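Local coordinates for protein putative glycoside hydrolase (Bacteroides thetaiotaomicron VPI-5482, PDB 3HBZ) that binds calcium and, as a putative glycoside hydrolase, may play a role in carbohydrate metabolism, though its reaction is not established, at residues L159-T163 and F312-L316; F183-D188 and A199-L204; D237-I241 and G323-L329; D240-Y246 and L266-I272. The contacts are given in a common frame with arbitrary orientation. Where two conformers were deposited one is given. Residues are numbered along the deposited sequence.

Contact 1. Residues L159-T163 and F312-L316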
# COMPACT_ATOMS: atom_id res chain seq x y z
N LEU A 159 -6.52 -6.38 -11.47
CA LEU A 159 -5.87 -5.15 -11.16
C LEU A 159 -5.49 -4.48 -12.47
O LEU A 159 -4.95 -5.14 -13.37
CB LEU A 159 -4.59 -5.44 -10.34
CG LEU A 159 -3.68 -4.25 -10.01
CD1 LEU A 159 -4.46 -3.24 -9.16
CD2 LEU A 159 -2.37 -4.81 -9.31
N SER A 160 -5.77 -3.18 -12.57
CA SER A 160 -5.36 -2.37 -13.68
C SER A 160 -4.59 -1.14 -13.22
O SER A 160 -5.06 -0.35 -12.40
CB SER A 160 -6.61 -1.93 -14.48
OG SER A 160 -6.21 -1.20 -15.62
N LEU A 161 -3.41 -0.97 -13.79
CA LEU A 161 -2.52 0.10 -13.44
C LEU A 161 -2.23 0.90 -14.72
O LEU A 161 -1.78 0.34 -15.72
CB LEU A 161 -1.22 -0.48 -12.87
CG LEU A 161 -1.44 -1.37 -11.64
CD1 LEU A 161 -0.08 -1.90 -11.13
CD2 LEU A 161 -2.17 -0.68 -10.49
N VAL A 162 -2.56 2.18 -14.69
CA VAL A 162 -2.43 3.04 -15.86
C VAL A 162 -1.72 4.35 -15.45
O VAL A 162 -2.17 5.02 -14.59
CB VAL A 162 -3.78 3.37 -16.50
CG1 VAL A 162 -3.63 4.36 -17.69
CG2 VAL A 162 -4.49 2.11 -17.00
N THR A 163 -0.62 4.67 -16.11
CA THR A 163 0.14 5.91 -15.89
C THR A 163 -0.67 7.08 -16.42
O THR A 163 -1.10 7.09 -17.57
CB THR A 163 1.50 5.83 -16.58
OG1 THR A 163 2.24 4.73 -16.01
CG2 THR A 163 2.34 7.16 -16.41
N PHE A 312 3.83 -3.68 -7.79
CA PHE A 312 3.50 -3.59 -9.20
C PHE A 312 3.44 -2.13 -9.61
O PHE A 312 2.90 -1.31 -8.88
CB PHE A 312 2.14 -4.19 -9.50
CG PHE A 312 1.93 -5.57 -8.93
CD1 PHE A 312 2.43 -6.66 -9.60
CD2 PHE A 312 1.21 -5.74 -7.78
CE1 PHE A 312 2.26 -7.93 -9.10
CE2 PHE A 312 1.01 -7.03 -7.25
CZ PHE A 312 1.53 -8.11 -7.91
N THR A 313 3.99 -1.82 -10.78
CA THR A 313 3.86 -0.47 -11.35
C THR A 313 3.84 -0.49 -12.89
O THR A 313 4.57 -1.25 -13.53
CB THR A 313 4.92 0.50 -10.83
OG1 THR A 313 4.70 1.78 -11.46
CG2 THR A 313 6.36 0.02 -11.20
N SER A 314 3.02 0.37 -13.47
CA SER A 314 2.86 0.48 -14.91
C SER A 314 4.04 1.19 -15.58
O SER A 314 4.16 1.16 -16.79
CB SER A 314 1.53 1.18 -15.23
OG SER A 314 1.47 2.50 -14.69
N SER A 315 4.89 1.87 -14.80
CA SER A 315 6.03 2.62 -15.34
C SER A 315 7.24 2.46 -14.41
O SER A 315 7.27 2.96 -13.30
CB SER A 315 5.70 4.10 -15.48
OG SER A 315 4.82 4.35 -16.56
N LEU A 316 8.23 1.73 -14.89
CA LEU A 316 9.37 1.32 -14.12
C LEU A 316 10.03 2.50 -13.42
O LEU A 316 10.43 2.37 -12.28
CB LEU A 316 10.39 0.60 -14.99
CG LEU A 316 11.52 -0.03 -14.12
CD1 LEU A 316 11.90 -1.46 -14.50
CD2 LEU A 316 12.73 0.85 -14.13
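L161 lies over the root of F312: its CD1 is 3.6 Å from F312 CB and 4.1 Å from T313 N. Two residues earlier, L159 CD2 reaches the same residue, 4.0 Å from F312 CD2, so the two leucines, which flank S160 (its side chain turned to F148 and F150), present a continuous apolar edge to the phenylalanine. The segments run in similar directions, 23° apart, with L161 CA and S314 CA 5.6 Å apart, and meet through side chains, without pairing as neighbouring strands. Strand 177-183 pairs antiparallel with both parent strands, 158-165 and 306-313. The contact thus joins two strands that share a neighbour in one large antiparallel sheet, consistent with the jelly-roll-like fold of the galactose-binding clan. The calcium ion bound by K157 and D332 is about 8 Å from the L159 side chain, close but not part of the contact. Where strand 306-313 gives way to loop, S314 CB packs 3.4 Å from L161 O, and T163 OG1 forms a 2.7 Å hydrogen bond with S314 OG, which also accepts from G180 N. T163 OG1 lies equally near S315 OG, at 2.7 Å, while the S315 hydroxyl is hydrogen-bonded to D237.

Contact 2. Residues F183-D188 and A199-L204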
# COMPACT_ATOMS: atom_id res chain seq x y z
N PHE A 183 0.88 -1.96 -3.84
CA PHE A 183 1.87 -2.61 -3.03
C PHE A 183 1.40 -3.02 -1.64
O PHE A 183 0.44 -2.49 -1.11
CB PHE A 183 3.12 -1.71 -2.92
CG PHE A 183 2.82 -0.30 -2.39
CD1 PHE A 183 2.38 0.71 -3.23
CD2 PHE A 183 2.98 -0.01 -1.07
CE1 PHE A 183 2.13 1.97 -2.76
CE2 PHE A 183 2.71 1.24 -0.59
CZ PHE A 183 2.29 2.25 -1.44
N ILE A 184 2.14 -3.94 -1.05
CA ILE A 184 1.96 -4.30 0.33
C ILE A 184 2.67 -3.27 1.20
O ILE A 184 3.86 -3.02 1.06
CB ILE A 184 2.47 -5.70 0.63
CG1 ILE A 184 1.58 -6.74 -0.07
CG2 ILE A 184 2.52 -5.97 2.24
CD1 ILE A 184 2.15 -8.16 0.07
N GLY A 185 1.94 -2.70 2.14
CA GLY A 185 2.49 -1.56 2.91
C GLY A 185 1.41 -0.50 3.14
O GLY A 185 0.22 -0.80 3.25
N SER A 186 1.84 0.77 3.18
CA SER A 186 0.89 1.85 3.28
C SER A 186 1.34 3.09 2.52
O SER A 186 2.52 3.22 2.15
CB SER A 186 0.64 2.19 4.75
OG SER A 186 1.84 2.57 5.38
N PHE A 187 0.39 3.99 2.28
CA PHE A 187 0.68 5.24 1.56
C PHE A 187 0.51 6.39 2.54
O PHE A 187 -0.55 6.60 3.08
CB PHE A 187 -0.23 5.45 0.37
CG PHE A 187 0.15 6.67 -0.50
CD1 PHE A 187 1.20 6.59 -1.36
CD2 PHE A 187 -0.52 7.86 -0.40
CE1 PHE A 187 1.56 7.66 -2.16
CE2 PHE A 187 -0.14 8.95 -1.18
CZ PHE A 187 0.88 8.84 -2.06
N ASP A 188 1.58 7.12 2.81
CA ASP A 188 1.55 8.20 3.79
C ASP A 188 1.24 9.49 3.06
O ASP A 188 2.13 10.11 2.47
CB ASP A 188 2.87 8.24 4.52
CG ASP A 188 3.01 9.45 5.47
OD1 ASP A 188 2.14 10.32 5.51
OD2 ASP A 188 4.03 9.50 6.12
N ALA A 199 6.46 8.54 0.63
CA ALA A 199 5.04 8.27 0.78
C ALA A 199 4.70 6.79 0.63
O ALA A 199 3.75 6.31 1.26
CB ALA A 199 4.23 9.09 -0.23
N THR A 200 5.41 6.08 -0.23
CA THR A 200 5.17 4.64 -0.45
C THR A 200 5.97 3.82 0.54
O THR A 200 7.16 3.57 0.35
CB THR A 200 5.51 4.22 -1.90
OG1 THR A 200 6.83 4.59 -2.19
CG2 THR A 200 4.62 4.94 -2.90
N LYS A 201 5.29 3.37 1.61
CA LYS A 201 5.92 2.60 2.64
C LYS A 201 5.71 1.13 2.35
O LYS A 201 4.60 0.64 2.42
CB LYS A 201 5.38 2.96 4.01
CG LYS A 201 5.72 4.41 4.42
CD LYS A 201 5.25 4.75 5.82
CE LYS A 201 5.96 6.01 6.36
NZ LYS A 201 5.36 6.57 7.64
N PHE A 202 6.79 0.45 2.03
CA PHE A 202 6.74 -0.91 1.53
C PHE A 202 6.99 -1.92 2.63
O PHE A 202 8.06 -1.94 3.27
CB PHE A 202 7.84 -1.13 0.47
CG PHE A 202 7.73 -0.24 -0.76
CD1 PHE A 202 6.52 -0.10 -1.44
CD2 PHE A 202 8.87 0.40 -1.28
CE1 PHE A 202 6.42 0.69 -2.61
CE2 PHE A 202 8.78 1.17 -2.46
CZ PHE A 202 7.57 1.32 -3.12
N GLY A 203 6.01 -2.80 2.81
CA GLY A 203 6.22 -4.08 3.50
C GLY A 203 5.36 -4.28 4.73
O GLY A 203 5.07 -3.31 5.43
N LEU A 204 5.00 -5.53 5.01
CA LEU A 204 4.37 -5.89 6.25
C LEU A 204 5.05 -7.17 6.77
O LEU A 204 5.75 -7.86 6.02
CB LEU A 204 2.87 -6.11 6.05
CG LEU A 204 2.00 -4.85 5.82
CD1 LEU A 204 0.51 -5.24 5.52
CD2 LEU A 204 2.11 -3.90 6.99
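The hollow at G185 is the key to the fit. The backbone of A199-L204 presses so close that G185 CA is 3.1 Å from K201 O in a CA-H...O contact; a CB would clash there, and the backbone angles of G185 also call for glycine. Beside this hollow, the F183 ring fills the space next to T200-F202: its CE2 edge lies 3.6 Å from K201 O, and one ring face receives the edge of F202 in a T-shaped stack, centroids 5.1 Å apart and planes at 86°. I184 CG2 fits against L204 CG at 3.8 Å. At the far end F187 CE1 comes within 3.6 Å of A199 CB, and the ring turns an edge to T200 CG2. Strands 185-187 and 200-202 form an antiparallel ladder (172°, axes 4.8 Å apart); the twelve residues joining them include helix 196-199. S186 and K201 are its hydrogen-bonded pair, S186 N to K201 O 2.9 Å and K201 N to S186 O 2.8 Å; D188 N to A199 O and G203 N to I184 O, both 2.8 Å, extend it. A salt bridge joins D188 OD2 to K201 NZ at 3.6 Å; K201 NZ also bonds a hexaethylene glycol, and D188 OD1 accepts from G190 N. So long a bridge suggests that the pair depends mainly on main-chain bonding and aromatic packing, with the charge pair at its margin.

Contact 3. Residues D237-I241 and G323-L329; sequences DICDI and GAIGSTL
D237 OD2 accepts two hydrogen bonds from G323-L329: from S327 OG at 2.6 Å and from A324 N at 2.9 Å, the latter nearly straight (166°). The aspartate is t (chi1 -154°, chi2 -1°) and S327 is m. OD2 also accepts from S315 OG, and S327 OG from G222 N, while D237 OD1 takes a weak 3.0 Å bond from I238 N. A type II beta turn runs from A324 to S327, with I325 at -60/136, G326 at 96/-12 and S327 N bonded to A324 O at 3.0 Å; the backbone angles of G326 call for glycine. T328 OG1 donates to G326 O at 2.8 Å. G323, at 168/178, marks a corner, its CA 5.6 Å from D237 CA. D237 (-69/160), I238 (-148/152) and C239 (-77/169) are extended; D237-I241 and S327-L329 run in similar directions without pairing, C239 CA to L329 CA being 6.8 Å. C239, chi1 p, brings SG to 3.9 Å from CD1 of L329 (t, p), whose CD2 lies 4.5 Å from CG1 of I241 (m, t). I238 and D240 point away; D240 is salt-bridged to R271. An aspartate bonded to the first NH and last hydroxyl of a type II turn thus joins the loop ahead of strand 240-247 to the turn ahead of strand 328-338, in one large antiparallel sheet.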
# COMPACT_ATOMS: atom_id res chain seq x y z
N ASP A 237 8.23 2.67 -22.75
CA ASP A 237 7.99 2.44 -21.33
C ASP A 237 7.96 0.93 -21.06
O ASP A 237 7.81 0.12 -21.99
CB ASP A 237 6.65 3.10 -20.93
CG ASP A 237 6.56 3.47 -19.45
OD1 ASP A 237 7.52 3.23 -18.65
OD2 ASP A 237 5.48 4.01 -19.08
N ILE A 238 8.17 0.55 -19.80
CA ILE A 238 8.02 -0.84 -19.37
C ILE A 238 7.54 -0.83 -17.94
O ILE A 238 7.76 0.14 -17.21
CB ILE A 238 9.36 -1.67 -19.54
CG1 ILE A 238 9.11 -3.19 -19.56
CG2 ILE A 238 10.42 -1.26 -18.45
CD1 ILE A 238 8.06 -3.72 -20.62
N CYS A 239 6.81 -1.88 -17.56
CA CYS A 239 6.37 -2.10 -16.20
C CYS A 239 7.48 -2.62 -15.30
O CYS A 239 8.57 -3.01 -15.79
CB CYS A 239 5.23 -3.09 -16.20
SG CYS A 239 5.66 -4.67 -16.96
N ASP A 240 7.22 -2.63 -13.99
CA ASP A 240 8.08 -3.33 -13.01
C ASP A 240 7.18 -4.14 -12.09
O ASP A 240 6.04 -3.74 -11.77
CB ASP A 240 8.93 -2.33 -12.22
CG ASP A 240 10.21 -2.94 -11.65
OD1 ASP A 240 10.52 -4.14 -11.83
OD2 ASP A 240 10.91 -2.18 -11.00
N ILE A 241 7.69 -5.31 -11.73
CA ILE A 241 7.05 -6.20 -10.80
C ILE A 241 8.16 -6.78 -9.93
O ILE A 241 9.11 -7.35 -10.45
CB ILE A 241 6.34 -7.39 -11.54
CG1 ILE A 241 5.35 -6.85 -12.58
CG2 ILE A 241 5.69 -8.35 -10.50
CD1 ILE A 241 4.68 -7.90 -13.53
N GLY A 323 8.28 8.09 -17.87
CA GLY A 323 7.24 7.11 -18.25
C GLY A 323 6.35 7.62 -19.35
O GLY A 323 6.51 8.74 -19.78
N ALA A 324 5.41 6.80 -19.79
CA ALA A 324 4.47 7.25 -20.82
C ALA A 324 3.05 7.25 -20.29
O ALA A 324 2.55 6.23 -19.77
CB ALA A 324 4.59 6.36 -22.06
N ILE A 325 2.35 8.36 -20.47
CA ILE A 325 0.97 8.40 -20.10
C ILE A 325 0.26 7.34 -20.92
O ILE A 325 0.51 7.20 -22.10
CB ILE A 325 0.39 9.77 -20.37
CG1 ILE A 325 1.02 10.77 -19.39
CG2 ILE A 325 -1.17 9.75 -20.23
CD1 ILE A 325 0.82 12.28 -19.86
N GLY A 326 -0.62 6.59 -20.28
CA GLY A 326 -1.35 5.51 -20.98
C GLY A 326 -0.71 4.13 -20.82
O GLY A 326 -1.32 3.15 -21.17
N SER A 327 0.51 4.04 -20.30
CA SER A 327 1.10 2.72 -20.04
C SER A 327 0.17 1.95 -19.15
O SER A 327 -0.26 2.49 -18.14
CB SER A 327 2.51 2.83 -19.43
OG SER A 327 3.42 3.22 -20.46
N THR A 328 -0.18 0.70 -19.52
CA THR A 328 -1.23 -0.09 -18.85
C THR A 328 -0.73 -1.49 -18.50
O THR A 328 -0.34 -2.25 -19.39
CB THR A 328 -2.47 -0.23 -19.72
OG1 THR A 328 -2.93 1.08 -20.06
CG2 THR A 328 -3.61 -1.04 -19.03
N LEU A 329 -0.69 -1.79 -17.20
CA LEU A 329 -0.32 -3.07 -16.68
C LEU A 329 -1.57 -3.67 -16.04
O LEU A 329 -2.15 -3.06 -15.14
CB LEU A 329 0.81 -2.93 -15.63
CG LEU A 329 1.26 -4.23 -14.94
CD1 LEU A 329 1.92 -5.27 -15.92
CD2 LEU A 329 2.20 -3.94 -13.81

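Contact 4. Residues D240-Y246 and L266-I272. With PEG (di(hydroxyethyl)ether), chain T.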
# COMPACT_ATOMS: atom_id res chain seq x y z
N ASP A 240 7.22 -2.63 -13.99
CA ASP A 240 8.08 -3.33 -13.01
C ASP A 240 7.18 -4.14 -12.09
O ASP A 240 6.04 -3.74 -11.77
CB ASP A 240 8.93 -2.33 -12.22
CG ASP A 240 10.21 -2.94 -11.65
OD1 ASP A 240 10.52 -4.14 -11.83
OD2 ASP A 240 10.91 -2.18 -11.00
N ILE A 241 7.69 -5.31 -11.73
CA ILE A 241 7.05 -6.20 -10.80
C ILE A 241 8.16 -6.78 -9.93
O ILE A 241 9.11 -7.35 -10.45
CB ILE A 241 6.34 -7.39 -11.54
CG1 ILE A 241 5.35 -6.85 -12.58
CG2 ILE A 241 5.69 -8.35 -10.50
CD1 ILE A 241 4.68 -7.90 -13.53
N TYR A 242 8.06 -6.58 -8.62
CA TYR A 242 9.11 -7.00 -7.75
C TYR A 242 8.59 -7.28 -6.35
O TYR A 242 7.43 -6.97 -6.04
CB TYR A 242 10.24 -5.99 -7.78
CG TYR A 242 9.95 -4.60 -7.26
CD1 TYR A 242 10.20 -4.27 -5.93
CD2 TYR A 242 9.50 -3.61 -8.09
CE1 TYR A 242 10.01 -2.96 -5.44
CE2 TYR A 242 9.25 -2.29 -7.61
CZ TYR A 242 9.53 -1.97 -6.29
OH TYR A 242 9.34 -0.68 -5.81
N ALA A 243 9.44 -7.92 -5.54
CA ALA A 243 9.16 -8.20 -4.14
C ALA A 243 10.47 -8.12 -3.38
O ALA A 243 11.55 -8.39 -3.95
CB ALA A 243 8.49 -9.58 -3.94
N ILE A 244 10.40 -7.69 -2.12
CA ILE A 244 11.57 -7.55 -1.26
C ILE A 244 11.23 -8.15 0.12
O ILE A 244 10.08 -8.21 0.52
CB ILE A 244 12.04 -6.11 -1.13
CG1 ILE A 244 10.90 -5.21 -0.60
CG2 ILE A 244 12.52 -5.57 -2.46
CD1 ILE A 244 11.27 -3.71 -0.45
N MSE A 245 12.25 -8.66 0.77
CA MSE A 245 12.21 -9.10 2.16
C MSE A 245 13.35 -8.36 2.85
O MSE A 245 14.50 -8.35 2.35
CB MSE A 245 12.45 -10.57 2.27
CG MSE A 245 12.13 -11.11 3.64
SE MSE A 245 12.60 -12.93 3.73
CE MSE A 245 11.72 -13.35 5.44
N TYR A 246 13.03 -7.72 3.97
CA TYR A 246 14.03 -7.04 4.78
C TYR A 246 13.77 -7.19 6.27
O TYR A 246 12.64 -7.38 6.71
CB TYR A 246 14.08 -5.54 4.41
CG TYR A 246 12.77 -4.81 4.64
CD1 TYR A 246 11.76 -4.83 3.69
CD2 TYR A 246 12.53 -4.12 5.84
CE1 TYR A 246 10.54 -4.13 3.90
CE2 TYR A 246 11.30 -3.45 6.06
CZ TYR A 246 10.33 -3.44 5.10
OH TYR A 246 9.12 -2.80 5.39
N LEU A 266 17.99 -5.15 3.56
CA LEU A 266 17.42 -6.13 2.59
C LEU A 266 18.08 -7.48 2.77
O LEU A 266 19.30 -7.53 2.99
CB LEU A 266 17.64 -5.65 1.15
CG LEU A 266 16.66 -4.57 0.71
CD1 LEU A 266 17.18 -3.84 -0.51
CD2 LEU A 266 15.25 -5.17 0.39
N VAL A 267 17.28 -8.54 2.73
CA VAL A 267 17.83 -9.89 2.71
C VAL A 267 17.55 -10.63 1.39
O VAL A 267 18.34 -11.49 1.02
CB VAL A 267 17.38 -10.73 3.95
CG1 VAL A 267 17.90 -10.05 5.23
CG2 VAL A 267 15.87 -10.90 3.99
N SER A 268 16.51 -10.24 0.67
CA SER A 268 16.09 -10.97 -0.52
C SER A 268 15.30 -10.06 -1.46
O SER A 268 14.60 -9.13 -1.03
CB SER A 268 15.25 -12.18 -0.09
OG SER A 268 14.92 -12.97 -1.21
N ILE A 269 15.49 -10.29 -2.76
CA ILE A 269 14.78 -9.57 -3.80
C ILE A 269 14.34 -10.49 -4.94
O ILE A 269 15.14 -11.28 -5.42
CB ILE A 269 15.64 -8.50 -4.42
CG1 ILE A 269 16.16 -7.57 -3.32
CG2 ILE A 269 14.81 -7.71 -5.44
CD1 ILE A 269 17.13 -6.44 -3.83
N ALA A 270 13.08 -10.39 -5.35
CA ALA A 270 12.57 -11.02 -6.59
C ALA A 270 12.18 -9.87 -7.55
O ALA A 270 11.66 -8.83 -7.11
CB ALA A 270 11.37 -11.89 -6.29
N ARG A 271 12.48 -10.00 -8.84
CA ARG A 271 12.19 -8.91 -9.81
C ARG A 271 12.13 -9.42 -11.24
O ARG A 271 12.97 -10.20 -11.68
CB ARG A 271 13.27 -7.85 -9.74
CG ARG A 271 12.93 -6.59 -10.48
CD ARG A 271 13.92 -5.52 -10.16
NE ARG A 271 13.44 -4.22 -10.62
CZ ARG A 271 14.20 -3.15 -10.80
NH1 ARG A 271 15.50 -3.18 -10.55
NH2 ARG A 271 13.64 -2.02 -11.21
N ILE A 272 11.12 -8.97 -11.97
CA ILE A 272 10.96 -9.40 -13.36
C ILE A 272 12.15 -8.87 -14.18
O ILE A 272 12.57 -7.71 -14.02
CB ILE A 272 9.58 -8.93 -13.95
CG1 ILE A 272 9.29 -9.69 -15.28
CG2 ILE A 272 9.56 -7.39 -14.10
CD1 ILE A 272 7.72 -9.83 -15.63
C1 PEG T . 17.73 -4.99 -8.22
O1 PEG T . 17.58 -5.61 -9.52
C2 PEG T . 18.85 -3.95 -8.16
O2 PEG T . 19.65 -4.10 -6.97
C3 PEG T . 20.77 -3.20 -6.88
O HOH W 1 12.09 -5.06 -13.80
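A classic beta bulge interrupts an otherwise regular antiparallel strand pair, 240-246 against 266-271, whose axes come within 4.5 Å at 160°. V267 and S268 both face the selenomethionine M245: V267 N and S268 N reach M245 O at 2.8 and 3.2 Å, and the register slips by one before Y246 meets L266. M245 N to S268 O (3.0 Å), A243 N to A270 O and A270 N to A243 O (both 2.9 Å), and I272 N to I241 O (3.0 Å) complete the ladder. A243, A270, M245 and S268 share one face, where F288 touches three of them. Y242, I244, Y246, L266, I269 and R271 lie on the other, with I244 CB 3.7 Å from L266 CD2. R271 forms a bidentate salt bridge with D240, NH2 to OD2 2.7 Å and NE to OD1 3.2 Å, and a cation-pi contact with F261. A water sits 2.7 Å from both D240 OD1 and I272 O. R271 NH1 reaches PEG O1 in a weak 3.4 Å bond. Y246 OH bonds to F202 O. Flanked by strands 306-313 and 281-290, this is an interior pair of a large antiparallel sheet, consistent with the beta-sandwich fold of the galactose-binding clan to which the family is assigned.

All four contacts lie in the C-terminal beta domain, beyond the separate N-terminal sheet. Contact 1 opens first, at 159-163, and closes only at 312-316. Nested within that loop is the short strand pair of contact 2, 183-188 with 199-204. Contact 3 opens at 237-241 and closes at 323-329, after contact 1, so the two cross; S315 to D237 and L161 to L329 hydrogen bonds join them directly. Contact 4 starts from the same strand as contact 3, sharing D240 and I241, and closes early at 266-272, inside the loop of contact 1. Strand 306-313, paired with 177-183, 200-205 and 240-247, connects contacts 1, 2 and 4 in one large antiparallel sheet.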